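Protein-glutaminase (Chryseobacterium proteolyticum, PDB 3A55) probably hydrolyses the side-chain amide of glutamine residues within proteins, turning them into glutamate, and is captured here as a pro form resembling a reaction intermediate. Local coordinates at residues A116-D121 with S203-S208; E59-M64 with G87-A92; Y151-C156 with S289-V294; N130-Q135 with H161-I166; T102-E107 with S261-Y266. The protein carries 1 engineered substitution. All coordinates share one frame; numbering follows the deposited sequence.

Contact 1 (A116-D121 with S203-S208); sequences ASVIPD and SYKNAS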
# COMPACT_ATOMS: atom_id res chain seq x y z
N ALA A 116 8.74 -17.62 -14.24
CA ALA A 116 10.07 -17.08 -14.45
C ALA A 116 10.23 -15.78 -13.67
O ALA A 116 9.42 -14.86 -13.81
CB ALA A 116 10.35 -16.86 -15.93
N SER A 117 11.28 -15.70 -12.85
CA SER A 117 11.50 -14.53 -12.01
C SER A 117 12.24 -13.42 -12.74
O SER A 117 12.29 -12.28 -12.27
CB SER A 117 12.23 -14.92 -10.73
OG SER A 117 11.32 -15.44 -9.78
N VAL A 118 12.81 -13.75 -13.90
CA VAL A 118 13.55 -12.77 -14.69
C VAL A 118 13.00 -12.67 -16.11
O VAL A 118 12.94 -13.66 -16.84
CB VAL A 118 15.09 -13.08 -14.69
CG1 VAL A 118 15.85 -12.00 -15.44
CG2 VAL A 118 15.61 -13.18 -13.25
N ILE A 119 12.62 -11.46 -16.48
CA ILE A 119 12.07 -11.16 -17.81
C ILE A 119 13.25 -11.16 -18.81
O ILE A 119 14.34 -10.68 -18.49
CB ILE A 119 11.30 -9.80 -17.75
CG1 ILE A 119 9.90 -10.01 -17.15
CG2 ILE A 119 11.16 -9.17 -19.12
CD1 ILE A 119 9.87 -10.53 -15.72
N PRO A 120 13.06 -11.77 -20.00
CA PRO A 120 14.22 -12.02 -20.88
C PRO A 120 14.91 -10.80 -21.50
O PRO A 120 16.10 -10.89 -21.83
CB PRO A 120 13.62 -12.90 -21.99
CG PRO A 120 12.16 -12.56 -22.00
CD PRO A 120 11.82 -12.35 -20.55
N ASP A 121 14.18 -9.70 -21.69
CA ASP A 121 14.72 -8.53 -22.38
C ASP A 121 13.85 -7.29 -22.14
O ASP A 121 12.73 -7.39 -21.60
CB ASP A 121 14.90 -8.79 -23.89
CG ASP A 121 13.64 -9.37 -24.52
OD1 ASP A 121 13.77 -10.31 -25.34
OD2 ASP A 121 12.53 -8.89 -24.21
N SER A 203 12.52 -7.84 -12.38
CA SER A 203 13.88 -8.20 -12.83
C SER A 203 13.86 -8.56 -14.31
O SER A 203 12.95 -9.25 -14.76
CB SER A 203 14.43 -9.37 -12.01
OG SER A 203 14.68 -8.99 -10.66
N TYR A 204 14.84 -8.08 -15.05
CA TYR A 204 14.92 -8.37 -16.49
C TYR A 204 16.38 -8.35 -16.92
O TYR A 204 17.22 -7.74 -16.25
CB TYR A 204 14.09 -7.36 -17.31
CG TYR A 204 14.75 -6.01 -17.39
CD1 TYR A 204 14.70 -5.13 -16.30
CD2 TYR A 204 15.45 -5.62 -18.53
CE1 TYR A 204 15.33 -3.90 -16.36
CE2 TYR A 204 16.09 -4.38 -18.59
CZ TYR A 204 16.02 -3.53 -17.50
OH TYR A 204 16.64 -2.30 -17.54
N LYS A 205 16.67 -8.99 -18.05
CA LYS A 205 18.04 -9.00 -18.56
C LYS A 205 18.22 -7.86 -19.54
O LYS A 205 17.41 -7.68 -20.46
CB LYS A 205 18.38 -10.35 -19.21
CG LYS A 205 18.48 -11.46 -18.19
CD LYS A 205 18.81 -12.79 -18.84
CE LYS A 205 18.84 -13.90 -17.80
NZ LYS A 205 19.08 -15.23 -18.45
N ASN A 206 19.27 -7.06 -19.32
CA ASN A 206 19.56 -5.95 -20.22
C ASN A 206 20.21 -6.43 -21.52
O ASN A 206 20.27 -7.63 -21.77
CB ASN A 206 20.39 -4.87 -19.51
CG ASN A 206 21.83 -5.29 -19.24
OD1 ASN A 206 22.33 -6.26 -19.83
ND2 ASN A 206 22.50 -4.57 -18.36
N ALA A 207 20.66 -5.49 -22.34
CA ALA A 207 21.16 -5.81 -23.67
C ALA A 207 22.35 -6.76 -23.63
O ALA A 207 22.58 -7.53 -24.58
CB ALA A 207 21.51 -4.54 -24.45
N SER A 208 23.11 -6.72 -22.54
CA SER A 208 24.31 -7.54 -22.38
C SER A 208 24.03 -8.82 -21.59
O SER A 208 24.95 -9.63 -21.35
CB SER A 208 25.41 -6.73 -21.69
OG SER A 208 25.75 -5.59 -22.45
O HOH W 1 10.61 -10.07 -12.23
O HOH W 2 18.40 -9.48 -22.82
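I119 and Y204 run abreast in a parallel bridge, their CA atoms 4.2 Å apart, with I119 using both its backbone N and its O. I119 N gives a nearly straight bond to S203 O (2.8 Å, 174° at the hydrogen), and I119 O accepts K205 N at 2.9 Å; binding the two residues that flank Y204 is the mark of a parallel pair. A water extends the link backward by joining S117 O to S203 N. This short, weakly bonded strand 118-119 attaches to strand 196-205, itself paired antiparallel with 211-216 in the mixed sheet. On the face bearing I119 and Y204, I119 CB meets Y204 CB at 3.7 Å. Y204 places CG between its backbone N and carbonyl carbon (chi1 73°), which swings the ring away from the isoleucine, and helix 122-133 packs on I119 through L128 and on Y204 through L125. V118 faces the other way: its CG1 touches K205 CG at 3.8 Å, the two side chains crossing at about a right angle. Beyond the bridge, K205 O receives the CA-H of D121 (CA to O 3.4 Å), while D121, at the N-cap of helix 122-133, turns its OD2 to T124 OG1.

Contact 2 (E59-M64 with G87-A92); sequences EQYIGM and GKVESA
Y61 and M64 of helix 59-71 pack on strand 86-91, an outermost strand of the five-stranded antiparallel sheet, at a classic beta bulge in which G87 and K88 both face F78. The segment axes approach to 8.0 Å and cross at 52°, and no hydrogen bond spans them. The evidence for the main contact is the Y61 ring: K88 CA stands over one face, 4.0 Å from the centroid and 15° off the normal, a CH-pi contact, and V89 N lies over the same face toward the rim. At the far end of the phenol, Y61 OH rests 3.6 Å from K88 CG. The lysine chain then bends at chi3; its NZ makes a cation-pi contact with F78 and a salt bridge to E90 OE2 at 3.5 Å. Nearer the helix, Y61 CB meets V89 CG2 at 3.9 Å, and V89 itself is buried against V75 and I77 of the neighbouring strand. An alanine at Y61 would keep only the CB contact and would probably leave the strand backbone at K88 and V89 without its aromatic cover, opening a gap between helix and strand. M64 reaches the next part of the strand: its chain bends at chi3 (82°), which sets CE 4.1 Å from V89 CG1, 3.5 Å from V89 O and 3.5 Å from S91 N.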
# COMPACT_ATOMS: atom_id res chain seq x y z
N GLU A 59 -4.71 11.08 26.34
CA GLU A 59 -3.44 10.49 26.81
C GLU A 59 -3.48 8.97 26.87
O GLU A 59 -2.50 8.30 26.50
CB GLU A 59 -2.95 11.05 28.15
CG GLU A 59 -1.53 10.57 28.49
CD GLU A 59 -0.82 11.41 29.54
OE1 GLU A 59 -1.45 12.33 30.11
OE2 GLU A 59 0.38 11.15 29.79
N GLN A 60 -4.61 8.40 27.30
CA GLN A 60 -4.66 6.93 27.37
C GLN A 60 -4.81 6.29 25.99
O GLN A 60 -4.17 5.28 25.70
CB GLN A 60 -5.70 6.42 28.37
CG GLN A 60 -5.44 6.84 29.80
CD GLN A 60 -3.98 6.65 30.18
OE1 GLN A 60 -3.41 5.57 29.98
NE2 GLN A 60 -3.36 7.71 30.67
N TYR A 61 -5.63 6.88 25.12
CA TYR A 61 -5.74 6.37 23.75
C TYR A 61 -4.38 6.34 23.07
O TYR A 61 -4.04 5.39 22.36
CB TYR A 61 -6.70 7.22 22.91
CG TYR A 61 -8.10 7.28 23.45
CD1 TYR A 61 -8.68 6.18 24.09
CD2 TYR A 61 -8.87 8.43 23.30
CE1 TYR A 61 -9.98 6.23 24.59
CE2 TYR A 61 -10.17 8.50 23.79
CZ TYR A 61 -10.72 7.39 24.43
OH TYR A 61 -12.01 7.46 24.92
N ILE A 62 -3.60 7.40 23.28
CA ILE A 62 -2.27 7.49 22.67
C ILE A 62 -1.35 6.40 23.22
O ILE A 62 -0.61 5.76 22.47
CB ILE A 62 -1.68 8.91 22.83
CG1 ILE A 62 -2.49 9.90 21.98
CG2 ILE A 62 -0.20 8.96 22.47
CD1 ILE A 62 -2.25 11.36 22.31
N GLY A 63 -1.39 6.17 24.53
CA GLY A 63 -0.58 5.09 25.11
C GLY A 63 -0.97 3.73 24.55
O GLY A 63 -0.10 2.91 24.23
N MET A 64 -2.28 3.50 24.42
CA MET A 64 -2.77 2.25 23.83
C MET A 64 -2.17 2.06 22.44
O MET A 64 -1.73 0.97 22.11
CB MET A 64 -4.30 2.24 23.74
CG MET A 64 -4.99 2.19 25.08
SD MET A 64 -6.75 2.52 24.89
CE MET A 64 -7.35 0.92 24.38
N GLY A 87 -10.89 9.51 17.33
CA GLY A 87 -11.65 10.01 18.47
C GLY A 87 -11.66 9.10 19.68
O GLY A 87 -11.88 9.56 20.80
N LYS A 88 -11.44 7.80 19.46
CA LYS A 88 -11.44 6.81 20.55
C LYS A 88 -10.68 5.57 20.11
O LYS A 88 -10.72 5.21 18.93
CB LYS A 88 -12.89 6.45 20.95
CG LYS A 88 -13.00 5.43 22.08
CD LYS A 88 -14.41 5.34 22.64
CE LYS A 88 -15.40 4.76 21.64
NZ LYS A 88 -16.77 4.64 22.23
N VAL A 89 -9.97 4.95 21.05
CA VAL A 89 -9.30 3.67 20.83
C VAL A 89 -9.78 2.71 21.91
O VAL A 89 -9.81 3.07 23.09
CB VAL A 89 -7.76 3.81 20.91
CG1 VAL A 89 -7.08 2.47 20.64
CG2 VAL A 89 -7.29 4.86 19.90
N GLU A 90 -10.18 1.51 21.50
CA GLU A 90 -10.59 0.48 22.44
C GLU A 90 -9.71 -0.76 22.28
O GLU A 90 -9.09 -0.97 21.23
CB GLU A 90 -12.08 0.16 22.30
CG GLU A 90 -12.97 1.33 22.72
CD GLU A 90 -14.46 1.02 22.70
OE1 GLU A 90 -14.87 0.05 22.01
OE2 GLU A 90 -15.22 1.76 23.36
N SER A 91 -9.64 -1.55 23.34
CA SER A 91 -8.80 -2.74 23.34
C SER A 91 -9.36 -3.81 22.41
O SER A 91 -10.56 -3.82 22.10
CB SER A 91 -8.65 -3.28 24.76
OG SER A 91 -9.90 -3.73 25.23
N ALA A 92 -8.49 -4.70 21.95
CA ALA A 92 -8.92 -5.84 21.16
C ALA A 92 -9.16 -7.03 22.08
O ALA A 92 -8.57 -7.12 23.15
CB ALA A 92 -7.88 -6.17 20.11

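Contact 3 (Y151-C156 with S289-V294); sequences YPVDGC and SPAPDV
At the edge of the Y151 ring, near its plane, sits A291 CB, 4.2 Å from CE2, while F280 of helix 271-280 meets the same tyrosine edge-to-face. CG lies anti to the backbone N (chi1 -177°), which extends the phenol toward the 289-294 loop. There Y151 OH comes to 3.3 Å from both A291 CA and A291 CB and bonds to P288 O, so the hydroxyl is tied to the backbone one residue before S289, in the same loop. The alanine methyl is shared: D154 CB approaches it at 4.0 Å and V153 CG1 at 4.3 Å. No hydrogen bond joins the two segments themselves. The polar end of D154 turns elsewhere: OD2 takes G155 N at 2.8 Å, on its anti side and 33° out of the carboxylate plane, and also Q47 N, while OD1 bonds to T46 OG1. G155, at positive phi (90°), is the N-cap of helix 156-169, whose first residue, C156, is covalently joined through SG to CD of Q47, probably the engineered residue. Carbon contacts and the tyrosine hydroxyl thus join the two loops, and D154 OD2 binds backbone N atoms beside C156 and at Q47, consistent with a state resembling the reaction intermediate.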
# COMPACT_ATOMS: atom_id res chain seq x y z
N TYR A 151 -6.37 7.05 -8.89
CA TYR A 151 -6.79 7.36 -7.52
C TYR A 151 -5.66 7.02 -6.55
O TYR A 151 -5.62 5.92 -6.03
CB TYR A 151 -8.04 6.57 -7.14
CG TYR A 151 -8.59 6.89 -5.77
CD1 TYR A 151 -8.94 8.20 -5.43
CD2 TYR A 151 -8.77 5.89 -4.81
CE1 TYR A 151 -9.44 8.51 -4.17
CE2 TYR A 151 -9.30 6.18 -3.55
CZ TYR A 151 -9.62 7.49 -3.24
OH TYR A 151 -10.14 7.78 -1.99
N PRO A 152 -4.73 7.96 -6.37
CA PRO A 152 -3.56 7.65 -5.55
C PRO A 152 -3.76 7.74 -4.04
O PRO A 152 -2.81 7.50 -3.29
CB PRO A 152 -2.54 8.70 -6.02
CG PRO A 152 -3.37 9.86 -6.40
CD PRO A 152 -4.62 9.28 -7.02
N VAL A 153 -4.96 8.09 -3.57
CA VAL A 153 -5.17 8.27 -2.12
C VAL A 153 -4.81 7.01 -1.32
O VAL A 153 -4.14 7.09 -0.28
CB VAL A 153 -6.62 8.70 -1.81
CG1 VAL A 153 -6.87 8.71 -0.31
CG2 VAL A 153 -6.88 10.08 -2.39
N ASP A 154 -5.25 5.84 -1.80
CA ASP A 154 -5.04 4.60 -1.08
C ASP A 154 -5.23 3.44 -2.04
O ASP A 154 -5.61 3.65 -3.20
CB ASP A 154 -6.02 4.50 0.11
CG ASP A 154 -5.49 3.65 1.28
OD1 ASP A 154 -6.08 3.74 2.36
OD2 ASP A 154 -4.51 2.88 1.12
N GLY A 155 -4.96 2.22 -1.56
CA GLY A 155 -5.16 1.03 -2.36
C GLY A 155 -3.96 0.62 -3.18
O GLY A 155 -4.08 -0.24 -4.05
N CYS A 156 -2.80 1.20 -2.90
CA CYS A 156 -1.57 0.85 -3.65
C CYS A 156 -1.25 -0.62 -3.58
O CYS A 156 -0.74 -1.20 -4.54
CB CYS A 156 -0.37 1.66 -3.15
SG CYS A 156 0.02 1.41 -1.33
N SER A 289 -10.67 11.77 0.63
CA SER A 289 -9.64 11.44 1.60
C SER A 289 -10.19 11.79 2.98
O SER A 289 -10.48 12.95 3.23
CB SER A 289 -8.38 12.25 1.32
OG SER A 289 -7.41 12.05 2.33
N PRO A 290 -10.34 10.79 3.87
CA PRO A 290 -10.00 9.38 3.69
C PRO A 290 -10.74 8.70 2.54
O PRO A 290 -11.82 9.14 2.13
CB PRO A 290 -10.44 8.74 5.01
CG PRO A 290 -11.40 9.72 5.61
CD PRO A 290 -10.83 11.05 5.23
N ALA A 291 -10.14 7.63 2.04
CA ALA A 291 -10.77 6.76 1.06
C ALA A 291 -12.02 6.11 1.67
O ALA A 291 -12.13 6.01 2.89
CB ALA A 291 -9.78 5.69 0.59
N PRO A 292 -12.95 5.64 0.83
CA PRO A 292 -14.11 4.93 1.38
C PRO A 292 -13.71 3.61 2.05
O PRO A 292 -12.63 3.06 1.75
CB PRO A 292 -15.00 4.65 0.17
CG PRO A 292 -14.34 5.30 -1.01
CD PRO A 292 -12.95 5.68 -0.64
N ASP A 293 -14.57 3.13 2.93
CA ASP A 293 -14.32 1.93 3.74
C ASP A 293 -14.16 0.69 2.86
O ASP A 293 -15.00 0.42 2.01
CB ASP A 293 -15.49 1.73 4.72
CG ASP A 293 -15.11 0.94 5.96
OD1 ASP A 293 -14.17 0.13 5.89
OD2 ASP A 293 -15.75 1.14 7.01
N VAL A 294 -13.07 -0.05 3.06
CA VAL A 294 -12.90 -1.34 2.39
C VAL A 294 -12.82 -2.49 3.41
O VAL A 294 -12.32 -3.57 3.08
CB VAL A 294 -11.67 -1.35 1.45
CG1 VAL A 294 -11.92 -0.46 0.23
CG2 VAL A 294 -10.40 -0.93 2.19

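Contact 4 (N130-Q135 with H161-I166); sequences NQIKNQ and HKMRQI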
# COMPACT_ATOMS: atom_id res chain seq x y z
N ASN A 130 3.14 -1.95 -20.96
CA ASN A 130 1.97 -1.56 -21.76
C ASN A 130 0.71 -2.33 -21.40
O ASN A 130 -0.38 -1.75 -21.33
CB ASN A 130 2.30 -1.68 -23.25
CG ASN A 130 3.26 -0.60 -23.70
OD1 ASN A 130 3.29 0.50 -23.12
ND2 ASN A 130 4.05 -0.89 -24.72
N GLN A 131 0.86 -3.63 -21.13
CA GLN A 131 -0.27 -4.44 -20.72
C GLN A 131 -0.84 -3.95 -19.40
O GLN A 131 -2.06 -3.92 -19.21
CB GLN A 131 0.13 -5.90 -20.57
CG GLN A 131 0.46 -6.60 -21.87
CD GLN A 131 0.79 -8.05 -21.64
OE1 GLN A 131 -0.01 -8.79 -21.05
NE2 GLN A 131 1.98 -8.47 -22.07
N ILE A 132 0.04 -3.56 -18.48
CA ILE A 132 -0.40 -3.05 -17.19
C ILE A 132 -1.10 -1.70 -17.34
O ILE A 132 -2.20 -1.50 -16.82
CB ILE A 132 0.80 -2.95 -16.22
CG1 ILE A 132 1.19 -4.36 -15.77
CG2 ILE A 132 0.45 -2.05 -15.02
CD1 ILE A 132 2.58 -4.45 -15.11
N LYS A 133 -0.47 -0.79 -18.08
CA LYS A 133 -1.06 0.53 -18.26
C LYS A 133 -2.41 0.43 -18.99
O LYS A 133 -3.33 1.21 -18.73
CB LYS A 133 -0.10 1.46 -19.00
CG LYS A 133 -0.50 2.94 -18.95
CD LYS A 133 0.48 3.81 -19.72
CE LYS A 133 0.00 5.26 -19.77
NZ LYS A 133 0.92 6.09 -20.60
N ASN A 134 -2.53 -0.55 -19.89
CA ASN A 134 -3.79 -0.80 -20.60
C ASN A 134 -4.94 -1.20 -19.68
O ASN A 134 -6.11 -1.17 -20.09
CB ASN A 134 -3.61 -1.88 -21.68
CG ASN A 134 -3.02 -1.35 -22.98
OD1 ASN A 134 -2.70 -2.13 -23.89
ND2 ASN A 134 -2.85 -0.04 -23.07
N GLN A 135 -4.62 -1.59 -18.44
CA GLN A 135 -5.66 -1.95 -17.47
C GLN A 135 -6.04 -0.81 -16.55
O GLN A 135 -6.81 -1.01 -15.61
CB GLN A 135 -5.25 -3.19 -16.66
CG GLN A 135 -5.12 -4.45 -17.52
CD GLN A 135 -6.43 -4.79 -18.21
OE1 GLN A 135 -7.51 -4.64 -17.63
NE2 GLN A 135 -6.35 -5.24 -19.46
N HIS A 161 -0.73 -5.78 -6.47
CA HIS A 161 -1.06 -7.20 -6.59
C HIS A 161 -1.72 -7.49 -7.93
O HIS A 161 -1.51 -8.55 -8.50
CB HIS A 161 -1.94 -7.66 -5.42
CG HIS A 161 -1.49 -8.95 -4.79
ND1 HIS A 161 -0.17 -9.20 -4.48
CD2 HIS A 161 -2.19 -10.02 -4.35
CE1 HIS A 161 -0.07 -10.38 -3.90
NE2 HIS A 161 -1.29 -10.90 -3.80
N LYS A 162 -2.51 -6.54 -8.43
CA LYS A 162 -3.15 -6.69 -9.74
C LYS A 162 -2.11 -6.57 -10.86
O LYS A 162 -2.16 -7.33 -11.84
CB LYS A 162 -4.28 -5.67 -9.92
CG LYS A 162 -5.28 -6.04 -11.00
CD LYS A 162 -6.08 -7.30 -10.63
CE LYS A 162 -7.20 -7.58 -11.63
NZ LYS A 162 -7.92 -8.85 -11.32
N MET A 163 -1.14 -5.67 -10.71
CA MET A 163 -0.03 -5.59 -11.68
C MET A 163 0.73 -6.91 -11.71
O MET A 163 1.07 -7.41 -12.79
CB MET A 163 0.95 -4.46 -11.35
CG MET A 163 0.38 -3.06 -11.57
SD MET A 163 1.66 -1.79 -11.51
CE MET A 163 2.00 -1.65 -9.74
N ARG A 164 0.99 -7.49 -10.54
CA ARG A 164 1.66 -8.79 -10.48
C ARG A 164 0.85 -9.87 -11.21
O ARG A 164 1.42 -10.71 -11.90
CB ARG A 164 1.91 -9.21 -9.04
CG ARG A 164 2.41 -10.63 -8.91
CD ARG A 164 2.83 -10.92 -7.48
NE ARG A 164 3.31 -12.29 -7.34
CZ ARG A 164 2.59 -13.31 -6.87
NH1 ARG A 164 1.33 -13.13 -6.47
NH2 ARG A 164 3.14 -14.52 -6.78
N GLN A 165 -0.47 -9.85 -11.07
CA GLN A 165 -1.31 -10.84 -11.76
C GLN A 165 -1.11 -10.79 -13.28
O GLN A 165 -1.07 -11.83 -13.93
CB GLN A 165 -2.79 -10.68 -11.41
CG GLN A 165 -3.69 -11.72 -12.08
CD GLN A 165 -5.15 -11.48 -11.79
OE1 GLN A 165 -5.63 -10.34 -11.87
NE2 GLN A 165 -5.86 -12.53 -11.43
N ILE A 166 -0.99 -9.58 -13.83
CA ILE A 166 -0.73 -9.42 -15.26
C ILE A 166 0.60 -10.08 -15.63
O ILE A 166 0.67 -10.80 -16.64
CB ILE A 166 -0.77 -7.94 -15.71
CG1 ILE A 166 -2.18 -7.38 -15.48
CG2 ILE A 166 -0.33 -7.79 -17.18
CD1 ILE A 166 -2.28 -5.89 -15.52
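K162 NZ is gripped by two amide oxygens: Q165 OE1, one turn on in its own helix at 2.8 Å and met on a lone pair in the carbonyl plane, and N274 OD1 of helix 271-280. That pairing ties one flank of helix 156-169 to a third helix; between segments 130-135 and 161-166 there is no hydrogen bond, and carbon contacts do the work. I132 is the wedge, its CA 6.1 Å from that of M163. With CG1 anti to the carbonyl carbon (chi1 -74°), its two branches part: CG2 lies 3.6 Å from M163 CG and nearly as close to SD, the side chains crossing at about a right angle, whereas CG1 turns to I166 CD1 at 3.8 Å. I132 CD1 continues to M163 CB at 4.1 Å. I166 in turn spreads over three residues, its CD1 also meeting Q135 CG at 3.8 Å and its CG2 Q131 CB at 3.9 Å as the two chains slide past each other in opposite directions. The amides of these glutamines are engaged elsewhere, Q131 OE1 with N170 and Q135 OE1 with S143 N. An alanine in place of I132 would remove both branches and would probably open a gap between M163 and I166 and leave the thioether less firmly held on that side. Helices 122-133 and 156-169 thus pack against each other and, through I132 and M163, on I200 and I216 of the same two strands, consistent with the papain-like fold of the CA peptidase clan, where a helix begins at the cysteine, here C156.

Contact 5 (T102-E107 with S261-Y266); sequences TILTKE and SNSYLY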
# COMPACT_ATOMS: atom_id res chain seq x y z
N THR A 102 -2.90 -14.67 12.85
CA THR A 102 -3.00 -15.59 11.71
C THR A 102 -2.78 -14.88 10.37
O THR A 102 -2.16 -15.45 9.46
CB THR A 102 -4.32 -16.40 11.66
OG1 THR A 102 -5.42 -15.55 11.30
CG2 THR A 102 -4.59 -17.12 12.98
N ILE A 103 -3.26 -13.65 10.25
CA ILE A 103 -3.17 -12.96 8.95
C ILE A 103 -1.93 -12.10 8.76
O ILE A 103 -1.49 -11.90 7.63
CB ILE A 103 -4.45 -12.15 8.62
CG1 ILE A 103 -4.69 -11.02 9.63
CG2 ILE A 103 -5.65 -13.08 8.48
CD1 ILE A 103 -5.67 -9.96 9.12
N LEU A 104 -1.37 -11.58 9.85
CA LEU A 104 -0.17 -10.77 9.77
C LEU A 104 0.92 -11.58 10.43
O LEU A 104 1.03 -11.63 11.66
CB LEU A 104 -0.39 -9.42 10.46
CG LEU A 104 0.71 -8.36 10.34
CD1 LEU A 104 0.98 -7.98 8.89
CD2 LEU A 104 0.34 -7.11 11.16
N THR A 105 1.71 -12.25 9.60
CA THR A 105 2.45 -13.42 10.04
C THR A 105 3.93 -13.42 9.65
O THR A 105 4.34 -12.73 8.71
CB THR A 105 1.79 -14.70 9.47
OG1 THR A 105 2.39 -15.86 10.05
CG2 THR A 105 1.91 -14.76 7.94
N LYS A 106 4.71 -14.20 10.37
CA LYS A 106 6.10 -14.46 10.03
C LYS A 106 6.23 -15.82 9.35
O LYS A 106 7.33 -16.22 8.96
CB LYS A 106 7.00 -14.40 11.27
CG LYS A 106 7.14 -13.02 11.92
CD LYS A 106 7.83 -12.02 11.00
CE LYS A 106 8.46 -10.86 11.78
NZ LYS A 106 7.47 -9.97 12.47
N GLU A 107 5.11 -16.53 9.25
CA GLU A 107 5.06 -17.83 8.57
C GLU A 107 5.07 -17.59 7.06
O GLU A 107 4.01 -17.47 6.45
CB GLU A 107 3.79 -18.60 8.96
CG GLU A 107 3.62 -18.87 10.45
CD GLU A 107 4.53 -19.96 10.97
OE1 GLU A 107 5.15 -20.68 10.16
OE2 GLU A 107 4.63 -20.10 12.21
N SER A 261 7.52 -4.25 10.93
CA SER A 261 8.16 -5.29 11.74
C SER A 261 8.49 -6.54 10.93
O SER A 261 8.83 -7.58 11.49
CB SER A 261 7.28 -5.67 12.94
OG SER A 261 6.96 -4.53 13.75
N ASN A 262 8.37 -6.43 9.60
CA ASN A 262 8.66 -7.54 8.68
C ASN A 262 7.68 -8.71 8.77
O ASN A 262 8.02 -9.85 8.43
CB ASN A 262 10.12 -8.03 8.84
CG ASN A 262 10.63 -8.72 7.59
OD1 ASN A 262 10.35 -8.29 6.47
ND2 ASN A 262 11.41 -9.79 7.76
N SER A 263 6.45 -8.44 9.21
CA SER A 263 5.37 -9.42 9.08
C SER A 263 4.73 -9.28 7.70
O SER A 263 4.72 -8.19 7.12
CB SER A 263 4.32 -9.25 10.17
OG SER A 263 4.91 -9.43 11.45
N TYR A 264 4.20 -10.39 7.19
CA TYR A 264 3.59 -10.42 5.87
C TYR A 264 2.12 -10.71 5.97
O TYR A 264 1.67 -11.48 6.82
CB TYR A 264 4.22 -11.54 5.04
CG TYR A 264 5.66 -11.37 4.62
CD1 TYR A 264 6.31 -10.14 4.68
CD2 TYR A 264 6.36 -12.45 4.08
CE1 TYR A 264 7.64 -10.00 4.26
CE2 TYR A 264 7.67 -12.33 3.66
CZ TYR A 264 8.31 -11.11 3.74
OH TYR A 264 9.61 -11.02 3.31
N LEU A 265 1.38 -10.09 5.06
CA LEU A 265 -0.04 -10.37 4.86
C LEU A 265 -0.19 -10.82 3.42
O LEU A 265 0.42 -10.23 2.52
CB LEU A 265 -0.86 -9.10 5.11
CG LEU A 265 -2.33 -9.11 4.69
CD1 LEU A 265 -3.15 -10.04 5.58
CD2 LEU A 265 -2.91 -7.70 4.70
N TYR A 266 -1.00 -11.86 3.19
CA TYR A 266 -1.20 -12.41 1.84
C TYR A 266 -2.61 -12.16 1.31
O TYR A 266 -3.54 -11.91 2.07
CB TYR A 266 -0.90 -13.91 1.86
CG TYR A 266 0.55 -14.21 2.15
CD1 TYR A 266 1.52 -14.05 1.17
CD2 TYR A 266 0.95 -14.62 3.42
CE1 TYR A 266 2.86 -14.32 1.42
CE2 TYR A 266 2.30 -14.91 3.69
CZ TYR A 266 3.25 -14.75 2.69
OH TYR A 266 4.58 -15.02 2.94
O HOH W 3 -2.10 -13.36 5.45
O HOH W 4 3.79 -11.78 12.92
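K106 NZ donates to S263 OG at 2.8 Å and to S261 O at 2.9 Å, the latter approached from above its carbonyl plane (44° out) and not on a lone pair. The bends at chi2 and chi4 fold the lysine chain back over the 261-263 turn, with CD passing close to N262 O. S263 OG is itself gripped further: a water that also binds L104 O donates to it, and it bonds to E72, so lysine and glutamate meet through one hydroxyl, an arrangement that would favour their opposite charges. Next to this, T105 and Y264 form a hydrogen-bonded antiparallel pair, T105 N to Y264 O at 2.9 Å (170° at the hydrogen) and Y264 N to T105 O at 2.8 Å (177°). A second water spans I103 O and Y266 N. T105 OG1 accepts E107 N at 2.9 Å, an ST turn that bends the chain just past the pair. Packing lies outward: L104 CG touches S263 CB at 3.7 Å, and T105 CG2 sits at the edge of the Y266 ring, 4.3 Å from CE2. By a single bridge, the chain leaving helix 94-103 is thereby added alongside strand 264-266, whose other partner is strand 255-258 of a two-stranded antiparallel sheet.

In the fold
Contacts 1 and 4 lie on the same side of the chain's centre, about 9 Å apart at their nearest atoms, and helix 122-133 follows strand 118-119 directly; contact 4 is nested within the loop that contact 1 closes, which in turn is nested within that of contact 5. Contact 2, in the antiparallel sheet at the other end, has its centre 49 Å from that of contact 1. Contact 3 comes nearest the presumed active site, since it holds C156, linked to Q47; H197 and D217 complete a possible Cys-His-Asp triad. Contacts 3 and 4 approach to about 5 Å between nearest atoms, joined through helix 156-169, and contact 5 likewise comes to about 5 Å from contact 4.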